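Local coordinates for ferrichrome ABC transporter substrate-binding protein (Staphylococcus pseudintermedius, PDB 5FLY) that probably binds ferrichrome-type iron siderophores outside the cell membrane and delivers them to an ABC transporter for uptake, at residues T156-F161 against V218-K223. Residues are numbered along the deposited sequence; the frame is centred on the assembly and turned at random.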
ATOM      1  N   THR A 156      -1.988  -4.565 -22.507  1.00 15.11           N
ATOM      2  CA  THR A 156      -2.354  -3.250 -21.966  1.00 12.69           C
ATOM      3  C   THR A 156      -1.391  -2.825 -20.863  1.00 10.80           C
ATOM      4  O   THR A 156      -1.152  -3.588 -19.928  1.00 11.40           O
ATOM      5  CB  THR A 156      -3.805  -3.258 -21.411  1.00 14.34           C
ATOM      6  OG1 THR A 156      -4.726  -3.578 -22.466  1.00 16.25           O
ATOM      7  CG2 THR A 156      -4.188  -1.898 -20.846  1.00 14.14           C
ATOM      8  N   SER A 157      -0.833  -1.620 -20.995  1.00  9.07           N
ATOM      9  CA  SER A 157       0.013  -1.035 -19.967  1.00  9.91           C
ATOM     10  C   SER A 157      -0.739   0.040 -19.189  1.00 12.06           C
ATOM     11  O   SER A 157      -1.735   0.592 -19.654  1.00 11.36           O
ATOM     12  CB  SER A 157       1.279  -0.423 -20.560  1.00 10.48           C
ATOM     13  OG  SER A 157       0.990   0.756 -21.303  1.00 10.37           O
ATOM     14  N   VAL A 158      -0.253   0.334 -17.994  1.00  9.31           N
ATOM     15  CA  VAL A 158      -0.908   1.330 -17.138  1.00  8.86           C
ATOM     16  C   VAL A 158       0.152   2.135 -16.391  1.00  9.27           C
ATOM     17  O   VAL A 158       1.244   1.646 -16.077  1.00  8.88           O
ATOM     18  CB  VAL A 158      -1.910   0.666 -16.153  1.00 10.72           C
ATOM     19  CG1 VAL A 158      -1.231  -0.339 -15.278  1.00 12.11           C
ATOM     20  CG2 VAL A 158      -2.646   1.724 -15.312  1.00 11.08           C
ATOM     21  N   THR A 159      -0.188   3.400 -16.178  1.00  7.93           N
ATOM     22  CA  THR A 159       0.604   4.357 -15.427  1.00  8.30           C
ATOM     23  C   THR A 159      -0.228   4.895 -14.283  1.00  8.96           C
ATOM     24  O   THR A 159      -1.399   5.237 -14.491  1.00  7.84           O
ATOM     25  CB  THR A 159       1.040   5.529 -16.328  1.00  9.21           C
ATOM     26  OG1 THR A 159       1.889   5.028 -17.369  1.00 11.28           O
ATOM     27  CG2 THR A 159       1.752   6.630 -15.511  1.00  8.41           C
ATOM     28  N   ILE A 160       0.351   4.946 -13.081  1.00  8.43           N
ATOM     29  CA  ILE A 160      -0.305   5.570 -11.935  1.00  9.78           C
ATOM     30  C   ILE A 160       0.412   6.857 -11.595  1.00  9.49           C
ATOM     31  O   ILE A 160       1.593   6.838 -11.227  1.00  9.07           O
ATOM     32  CB  ILE A 160      -0.320   4.667 -10.669  1.00  9.79           C
ATOM     33  CG1 ILE A 160      -0.843   3.265 -10.981  1.00  9.25           C
ATOM     34  CG2 ILE A 160      -1.165   5.312  -9.581  1.00 10.98           C
ATOM     35  CD1 ILE A 160      -0.465   2.250  -9.940  1.00  9.63           C
ATOM     36  N   PHE A 161      -0.296   7.967 -11.745  1.00  8.69           N
ATOM     37  CA  PHE A 161       0.147   9.242 -11.203  1.00  8.66           C
ATOM     38  C   PHE A 161      -0.601   9.554  -9.903  1.00 10.77           C
ATOM     39  O   PHE A 161      -1.764   9.163  -9.730  1.00 12.25           O
ATOM     40  CB  PHE A 161      -0.073  10.370 -12.196  1.00  8.09           C
ATOM     41  CG  PHE A 161       0.785  10.282 -13.446  1.00  8.86           C
ATOM     42  CD1 PHE A 161       2.179  10.253 -13.383  1.00  8.57           C
ATOM     43  CD2 PHE A 161       0.179  10.262 -14.694  1.00  9.64           C
ATOM     44  CE1 PHE A 161       2.940  10.193 -14.558  1.00  9.68           C
ATOM     45  CE2 PHE A 161       0.929  10.197 -15.859  1.00 10.99           C
ATOM     46  CZ  PHE A 161       2.311  10.167 -15.793  1.00  9.44           C
ATOM     47  N   VAL A 218      -3.219   3.087 -20.386  1.00 11.08           N
ATOM     48  CA  VAL A 218      -4.228   3.509 -19.422  1.00 10.11           C
ATOM     49  C   VAL A 218      -3.515   4.393 -18.405  1.00 11.65           C
ATOM     50  O   VAL A 218      -2.410   4.062 -17.963  1.00  9.63           O
ATOM     51  CB  VAL A 218      -4.895   2.315 -18.710  1.00  9.81           C
ATOM     52  CG1 VAL A 218      -5.846   2.797 -17.621  1.00  9.85           C
ATOM     53  CG2 VAL A 218      -5.620   1.414 -19.711  1.00 11.10           C
ATOM     54  N   ILE A 219      -4.131   5.522 -18.052  1.00  9.22           N
ATOM     55  CA  ILE A 219      -3.553   6.417 -17.057  1.00  8.84           C
ATOM     56  C   ILE A 219      -4.520   6.668 -15.919  1.00 10.07           C
ATOM     57  O   ILE A 219      -5.618   7.171 -16.110  1.00  8.55           O
ATOM     58  CB  ILE A 219      -3.144   7.768 -17.654  1.00  9.45           C
ATOM     59  CG1 ILE A 219      -2.209   7.569 -18.846  1.00 10.16           C
ATOM     60  CG2 ILE A 219      -2.489   8.651 -16.554  1.00  9.57           C
ATOM     61  CD1 ILE A 219      -1.938   8.847 -19.602  1.00 11.91           C
ATOM     62  N   ILE A 220      -4.066   6.329 -14.726  1.00  8.17           N
ATOM     63  CA  ILE A 220      -4.863   6.465 -13.532  1.00  8.11           C
ATOM     64  C   ILE A 220      -4.230   7.531 -12.671  1.00  8.97           C
ATOM     65  O   ILE A 220      -3.035   7.466 -12.393  1.00  8.49           O
ATOM     66  CB  ILE A 220      -4.970   5.147 -12.774  1.00  8.42           C
ATOM     67  CG1 ILE A 220      -5.652   4.092 -13.661  1.00  8.49           C
ATOM     68  CG2 ILE A 220      -5.716   5.357 -11.452  1.00  8.76           C
ATOM     69  CD1 ILE A 220      -5.550   2.680 -13.115  1.00  8.35           C
ATOM     70  N   THR A 221      -5.041   8.518 -12.280  1.00  8.82           N
ATOM     71  CA  THR A 221      -4.605   9.596 -11.396  1.00  9.63           C
ATOM     72  C   THR A 221      -5.249   9.470 -10.016  1.00  9.18           C
ATOM     73  O   THR A 221      -6.468   9.553  -9.866  1.00  9.28           O
ATOM     74  CB  THR A 221      -4.928  10.971 -11.990  1.00 13.85           C
ATOM     75  OG1 THR A 221      -4.216  11.111 -13.219  1.00 14.08           O
ATOM     76  CG2 THR A 221      -4.525  12.111 -11.028  1.00 15.41           C
ATOM     77  N   ALA A 222      -4.404   9.260  -9.018  1.00  7.91           N
ATOM     78  CA  ALA A 222      -4.834   9.239  -7.629  1.00  7.87           C
ATOM     79  C   ALA A 222      -4.805  10.655  -7.090  1.00  8.19           C
ATOM     80  O   ALA A 222      -3.769  11.314  -7.155  1.00  8.02           O
ATOM     81  CB  ALA A 222      -3.950   8.340  -6.808  1.00  7.69           C
ATOM     82  N   LYS A 223      -5.943  11.123  -6.595  1.00  8.19           N
ATOM     83  CA  LYS A 223      -6.041  12.479  -6.062  1.00  8.67           C
ATOM     84  C   LYS A 223      -7.081  12.553  -4.964  1.00  8.61           C
ATOM     85  O   LYS A 223      -7.932  11.666  -4.821  1.00  8.71           O
ATOM     86  CB  LYS A 223      -6.388  13.477  -7.163  1.00 10.75           C
ATOM     87  CG  LYS A 223      -7.742  13.223  -7.829  1.00 11.29           C
ATOM     88  CD  LYS A 223      -8.067  14.283  -8.885  1.00 12.00           C
ATOM     89  CE  LYS A 223      -8.406  15.628  -8.249  1.00 11.77           C
ATOM     90  NZ  LYS A 223      -9.723  15.616  -7.566  1.00 13.93           N
TER
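Thr159 and Phe161 hydrogen-bond through their backbones to Val218, Ile220 and Ala222. Each lies opposite the residue between its partners in this parallel pair: Thr159 opposite Ile219, Phe161 opposite Thr221. Thr159 N donates to Val218 O, and Thr159 O takes an almost straight bond from Ile220 N (2.9 Å, 179° at the hydrogen). Phe161 repeats the pattern, its N bonding to Ile220 O and its O to Ala222 N at 2.7 Å. The bond from Val218 N to Ser157 O is more bent, 132° at the hydrogen. All these carbonyls but Ser157 O also receive a CA-H...O contact, as from Val158 CA to Val218 O.

On one face of the sheet, Val158 CG2, anti to its backbone N, is the branch that meets Ile220 CD1 (3.8 Å) and, more loosely, Val218 CG1. On the other face, Ile219 CG2 approaches the Phe161 ring obliquely, 3.6 Å from CD2. Thr159 CG2 lies over one face of that ring, towards its rim. Thr159 OG1 is hydrogen-bonded to Tyr214 O, and Ser157 OG to Asp217 N.

Strand 158-164 is the middle of a five-stranded mixed sheet in this class III solute-binding protein. Strand 167-171 runs antiparallel beside it; 218-223 lies between it and parallel outermost strand 249-253. Helix 179-185 packs on Ile160 and Ile220 through Leu182.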